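Local coordinates for protein TetR-family transcriptional regulator (Streptomyces coelicolor A3, PDB 2QIB) that probably binds cis-regulatory DNA through a helix-turn-helix domain and acts as a TetR-family transcription factor, at residues L23-F26 with S27-P31; P104-S107 with A108-G112; H184-A187 with A188-V192. All blocks are in the same frame, centred on the assembly; numbering follows the deposited sequence.

Contact 1: L23-F26 with S27-P31; sequences LDLF and SRRSP
Phe26 and Pro31 meet where helix 11-28 of the TetR-family DNA-binding domain runs out, five residues apart round the turn that leads on to the predicted helix-turn-helix. From Phe26 CB the side chain leaves the helix with CG anti to the carbonyl carbon (chi1 -74°), which sends the ring outward. Further out, CD1 comes 3.9 Å from Pro31 CA and CE1 approaches Pro31 CB; Pro31 CA lies at the edge of the ring, near its plane, and the two side chains stand roughly at right angles. Beyond the proline the ring has other neighbours: Tyr61 of helix 57-75 meets it edge-to-face, Val34 and Ile39 add to the packing, and a bound hexaethylene glycol, probably from the crystallisation liquor, lies near this side chain. With an alanine here, the end of this helix is likely to lose its packing on helix 57-75, leaving Pro31 and Tyr61 without the ring they lean on.

The helix loosens as it ends. Arg28 N bonds to Asp24 O at 3.2 Å, while the bond from Arg29 N to Leu25 O is weak, and Arg29 is the first residue to leave helical backbone angles. On the outer surface, Asp24 OD1 and Arg28 NH1 form a long salt bridge at 3.5 Å; OD1 comes at the edge of the guanidinium, but the carboxylate plane is turned 64° from it. Arg29 runs alongside Leu25, NH1 being 4.1 Å from Leu25 CD2, while its charged end turns to Glu38 and the carbonyl of Glu33. One water bridges the end of the helix, donating to Phe26 O at 2.6 Å and to Arg29 O at 2.7 Å, and so links two acceptors that could not bond to each other directly.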
# COMPACT_ATOMS: atom_id res chain seq x y z
N LEU A 23 22.60 2.55 11.28
CA LEU A 23 21.56 1.63 10.85
C LEU A 23 20.99 0.87 12.04
O LEU A 23 19.76 0.70 12.15
CB LEU A 23 22.12 0.66 9.81
CG LEU A 23 21.03 -0.29 9.26
CD1 LEU A 23 19.72 0.45 8.85
CD2 LEU A 23 21.61 -1.01 8.08
N ASP A 24 21.86 0.43 12.94
CA ASP A 24 21.39 -0.27 14.14
C ASP A 24 20.39 0.58 14.96
O ASP A 24 19.30 0.13 15.31
CB ASP A 24 22.57 -0.66 15.04
CG ASP A 24 22.12 -1.42 16.28
OD1 ASP A 24 21.37 -2.40 16.12
OD2 ASP A 24 22.49 -1.04 17.40
N LEU A 25 20.76 1.82 15.24
CA LEU A 25 19.92 2.71 16.05
C LEU A 25 18.65 3.12 15.34
O LEU A 25 17.58 3.08 15.95
CB LEU A 25 20.72 3.92 16.56
CG LEU A 25 21.89 3.58 17.50
CD1 LEU A 25 22.48 4.88 18.06
CD2 LEU A 25 21.46 2.64 18.62
N PHE A 26 18.77 3.48 14.06
CA PHE A 26 17.60 3.86 13.25
C PHE A 26 16.69 2.66 12.98
O PHE A 26 15.53 2.83 12.58
CB PHE A 26 18.01 4.51 11.95
CG PHE A 26 18.54 5.93 12.10
CD1 PHE A 26 17.76 6.91 12.75
CD2 PHE A 26 19.77 6.30 11.56
CE1 PHE A 26 18.24 8.25 12.85
CE2 PHE A 26 20.25 7.60 11.66
CZ PHE A 26 19.49 8.58 12.32
N SER A 27 17.21 1.45 13.18
CA SER A 27 16.35 0.26 13.05
C SER A 27 15.53 0.07 14.32
O SER A 27 14.38 -0.38 14.27
CB SER A 27 17.16 -1.00 12.75
OG SER A 27 17.72 -0.88 11.44
N ARG A 28 16.13 0.40 15.46
CA ARG A 28 15.55 0.13 16.78
C ARG A 28 14.50 1.13 17.23
O ARG A 28 13.65 0.79 18.07
CB ARG A 28 16.66 0.10 17.84
CG ARG A 28 17.57 -1.10 17.70
CD ARG A 28 18.88 -0.84 18.49
NE ARG A 28 18.78 -1.49 19.78
CZ ARG A 28 19.24 -2.70 20.04
NH1 ARG A 28 19.90 -3.38 19.10
NH2 ARG A 28 19.06 -3.23 21.24
N ARG A 29 14.58 2.36 16.74
CA ARG A 29 13.73 3.43 17.23
C ARG A 29 13.34 4.35 16.12
O ARG A 29 14.08 4.48 15.12
CB ARG A 29 14.50 4.30 18.26
CG ARG A 29 15.04 3.54 19.44
CD ARG A 29 15.42 4.51 20.58
NE ARG A 29 16.68 5.25 20.34
CZ ARG A 29 17.90 4.76 20.48
NH1 ARG A 29 18.10 3.48 20.84
NH2 ARG A 29 18.95 5.56 20.32
N SER A 30 12.23 5.06 16.29
CA SER A 30 11.89 6.12 15.36
C SER A 30 13.01 7.17 15.35
O SER A 30 13.70 7.35 16.38
CB SER A 30 10.53 6.76 15.70
OG SER A 30 10.49 7.13 17.06
N PRO A 31 13.21 7.84 14.20
CA PRO A 31 14.43 8.61 13.98
C PRO A 31 14.52 9.86 14.88
O PRO A 31 15.63 10.33 15.17
CB PRO A 31 14.38 8.96 12.48
CG PRO A 31 12.92 8.86 12.11
CD PRO A 31 12.29 7.88 13.04
O HOH W 1 14.50 5.27 12.55

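Contact 2: P104-S107 with A108-G112; sequences PGFS and ALMRG
Four successive i to i+4 backbone bonds tie 104-107 to 108-112, each with an N-H...O angle near 158°, from Ala108 N to Pro104 O at 3.1 Å through to Arg111 N to Ser107 O at 2.9 Å. One turn apart, Phe106 and Met110, a selenomethionine, make the main side-chain contact. Met110 CG sits over the centre of the Phe106 ring, 4.0 Å from the centroid and only 7° off the normal, a CH-pi contact. The bend at chi2 (-51°) brings SE above the same ring as well, 5.1 Å from the centroid, a more distant Met-aromatic contact. This is helix 103-116 of the TetR C-terminal domain, and Leu165 of helix 147-168 packs on both Phe106 and Met110, while Leu109 reaches Tyr61 and Leu65 of helix 57-75. Ser107 and Arg111 are joined through a water, 2.8 Å from Ser107 OG and accepting from Arg111 NE at 2.8 Å in the plane of the guanidinium. Ser107 OG also bonds to Gly103 O. The Arg111 chain, extended from CG to NE, brings NE to that water, and its NH2 makes a weak bond to Leu165 O.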
# COMPACT_ATOMS: atom_id res chain seq x y z
N PRO A 104 10.98 -1.12 14.07
CA PRO A 104 10.62 0.22 14.48
C PRO A 104 11.01 1.29 13.47
O PRO A 104 10.23 2.21 13.22
CB PRO A 104 11.32 0.38 15.83
CG PRO A 104 11.33 -1.03 16.37
CD PRO A 104 11.74 -1.82 15.12
N GLY A 105 12.18 1.16 12.85
CA GLY A 105 12.60 2.13 11.82
C GLY A 105 11.78 2.03 10.53
O GLY A 105 11.43 3.06 9.91
N PHE A 106 11.49 0.79 10.13
CA PHE A 106 10.61 0.51 8.97
C PHE A 106 9.22 1.14 9.18
O PHE A 106 8.72 1.87 8.27
CB PHE A 106 10.51 -1.01 8.82
CG PHE A 106 9.74 -1.47 7.61
CD1 PHE A 106 10.39 -1.59 6.38
CD2 PHE A 106 8.40 -1.86 7.71
CE1 PHE A 106 9.69 -2.06 5.23
CE2 PHE A 106 7.69 -2.33 6.56
CZ PHE A 106 8.33 -2.38 5.34
N SER A 107 8.63 0.92 10.35
CA SER A 107 7.30 1.48 10.63
C SER A 107 7.37 2.99 10.56
O SER A 107 6.52 3.62 9.93
CB SER A 107 6.75 1.07 11.99
OG SER A 107 6.56 -0.33 12.00
N ALA A 108 8.38 3.57 11.19
CA ALA A 108 8.49 5.04 11.21
C ALA A 108 8.66 5.61 9.81
O ALA A 108 8.02 6.61 9.45
CB ALA A 108 9.63 5.49 12.17
N LEU A 109 9.52 4.99 9.01
CA LEU A 109 9.78 5.46 7.65
C LEU A 109 8.53 5.35 6.79
O LEU A 109 8.19 6.28 6.05
CB LEU A 109 10.90 4.65 7.00
CG LEU A 109 11.24 4.94 5.54
CD1 LEU A 109 11.80 6.35 5.38
CD2 LEU A 109 12.20 3.93 5.02
N MSE A 110 7.87 4.21 6.88
CA MSE A 110 6.76 3.94 5.97
C MSE A 110 5.51 4.71 6.37
O MSE A 110 4.79 5.22 5.51
CB MSE A 110 6.47 2.44 5.85
CG MSE A 110 7.65 1.61 5.35
SE MSE A 110 8.52 2.25 3.66
CE MSE A 110 7.05 1.88 2.43
N ARG A 111 5.27 4.84 7.67
CA ARG A 111 4.07 5.53 8.15
C ARG A 111 4.23 7.05 8.05
O ARG A 111 3.23 7.78 8.03
CB ARG A 111 3.64 5.06 9.55
CG ARG A 111 3.18 3.58 9.55
CD ARG A 111 2.93 3.05 10.96
NE ARG A 111 2.44 1.66 10.96
CZ ARG A 111 1.16 1.31 10.86
NH1 ARG A 111 0.21 2.24 10.73
NH2 ARG A 111 0.81 0.02 10.88
N GLY A 112 5.48 7.51 7.96
CA GLY A 112 5.80 8.87 7.53
C GLY A 112 5.45 9.10 6.05
O GLY A 112 4.84 10.11 5.71
O HOH W 2 3.81 -0.63 11.79

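Contact 3: H184-A187 with A188-V192; sequences HDFA and ALMAV
The Phe186 ring meets Met190, a selenomethionine one turn further on, along its CD2-CE2 side, and Trp156 of helix 147-168 adds an edge-to-face partner. Phe186 and Met190 lie side by side and point the same way. The ring is brought there by a CG anti to the backbone nitrogen (chi1 -169°), and its CE2 is 3.7 Å from Met190 CG and 3.9 Å from both SE and CE of that residue. The selenium lies 4.8 Å from the ring centroid, 46° off the normal, making a slanted Met-aromatic contact. Nearer the backbone, Met190 CG also lies 3.0 Å from Phe186 O, the oxygen that accepts the bond from Met190 N.

Beneath these side chains the helix is regular. Leu189 N donates to Asp185 O at 2.9 Å with an N-H...O angle of 169°, and Leu189 CG rests 3.2 Å from that same oxygen. Ala191 N closes the next turn on Ala187 O.

Helix 175-194 packs against three helices of its own chain and the second subunit. Met190 packs on Leu149 and Val152 of helix 147-168 and on Met200 and Val204 of helix 198-209, while Ala187 touches Phe217 of helix 216-228. Asp185 and Leu189 pack on Leu189 and Asp185 of the second subunit, and the His184 ring meets Tyr196 of that subunit with nearly parallel planes, placing the helix in the dimer interface.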
# COMPACT_ATOMS: atom_id res chain seq x y z
N HIS A 184 -0.71 -16.63 -1.44
CA HIS A 184 -2.06 -16.87 -1.92
C HIS A 184 -2.72 -15.60 -2.47
O HIS A 184 -3.39 -15.66 -3.49
CB HIS A 184 -2.92 -17.40 -0.80
CG HIS A 184 -2.56 -18.80 -0.39
ND1 HIS A 184 -2.22 -19.77 -1.31
CD2 HIS A 184 -2.57 -19.40 0.82
CE1 HIS A 184 -2.02 -20.92 -0.67
NE2 HIS A 184 -2.21 -20.71 0.62
N ASP A 185 -2.50 -14.47 -1.80
CA ASP A 185 -3.03 -13.17 -2.27
C ASP A 185 -2.57 -12.87 -3.69
O ASP A 185 -3.34 -12.38 -4.48
CB ASP A 185 -2.57 -12.03 -1.37
CG ASP A 185 -3.26 -12.04 -0.00
OD1 ASP A 185 -4.32 -12.69 0.13
OD2 ASP A 185 -2.74 -11.35 0.94
N PHE A 186 -1.31 -13.16 -4.00
CA PHE A 186 -0.77 -12.88 -5.32
C PHE A 186 -1.57 -13.70 -6.35
O PHE A 186 -2.02 -13.17 -7.36
CB PHE A 186 0.74 -13.24 -5.37
CG PHE A 186 1.45 -12.72 -6.62
CD1 PHE A 186 2.26 -11.60 -6.57
CD2 PHE A 186 1.33 -13.43 -7.83
CE1 PHE A 186 2.91 -11.10 -7.75
CE2 PHE A 186 1.97 -12.97 -9.00
CZ PHE A 186 2.76 -11.80 -8.96
N ALA A 187 -1.70 -15.02 -6.12
CA ALA A 187 -2.48 -15.89 -7.04
C ALA A 187 -3.91 -15.35 -7.20
O ALA A 187 -4.47 -15.25 -8.33
CB ALA A 187 -2.50 -17.32 -6.48
N ALA A 188 -4.52 -14.99 -6.08
CA ALA A 188 -5.91 -14.55 -6.11
C ALA A 188 -6.11 -13.22 -6.85
O ALA A 188 -7.04 -13.11 -7.65
CB ALA A 188 -6.51 -14.51 -4.69
N LEU A 189 -5.23 -12.26 -6.61
CA LEU A 189 -5.26 -10.97 -7.35
C LEU A 189 -5.10 -11.21 -8.85
O LEU A 189 -5.81 -10.63 -9.64
CB LEU A 189 -4.22 -9.97 -6.84
CG LEU A 189 -4.47 -9.54 -5.39
CD1 LEU A 189 -3.34 -8.68 -4.89
CD2 LEU A 189 -5.83 -8.82 -5.20
N MSE A 190 -4.17 -12.09 -9.23
CA MSE A 190 -4.00 -12.40 -10.64
C MSE A 190 -5.23 -13.08 -11.20
O MSE A 190 -5.67 -12.78 -12.31
CB MSE A 190 -2.77 -13.28 -10.84
CG MSE A 190 -1.53 -12.65 -10.27
SE MSE A 190 -0.56 -11.74 -11.68
CE MSE A 190 0.04 -13.52 -12.39
N ALA A 191 -5.80 -14.03 -10.45
CA ALA A 191 -7.01 -14.72 -10.92
C ALA A 191 -8.21 -13.78 -11.11
O ALA A 191 -9.00 -13.97 -12.05
CB ALA A 191 -7.38 -15.82 -9.99
N VAL A 192 -8.35 -12.80 -10.23
CA VAL A 192 -9.43 -11.83 -10.36
C VAL A 192 -9.28 -11.06 -11.67
O VAL A 192 -10.25 -10.92 -12.43
CB VAL A 192 -9.50 -10.87 -9.13
CG1 VAL A 192 -10.42 -9.69 -9.41
CG2 VAL A 192 -10.00 -11.64 -7.91

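In the fold
Contacts 1 and 2 are neighbours, their centres 10 Å apart, and join the DNA-binding domain to the C-terminal domain: Ser27 O lies 3.0 Å from Gly105 N, a probable hydrogen bond, and Pro31 packs on Ala108. Contact 3 lies about 35 Å from contact 1, centre to centre, on the opposite side of the chain's centre. Contact 1 is partly buried at the end of a helix, with charged groups outside and an aromatic ring inside. Contacts 2 and 3 share a Phe-Met pair, but contact 2 is a water-bridged surface contact and contact 3 is buried and largely apolar; both reach the second subunit, contact 2 by a hydrogen bond at Gly112 O, contact 3 by broader packing.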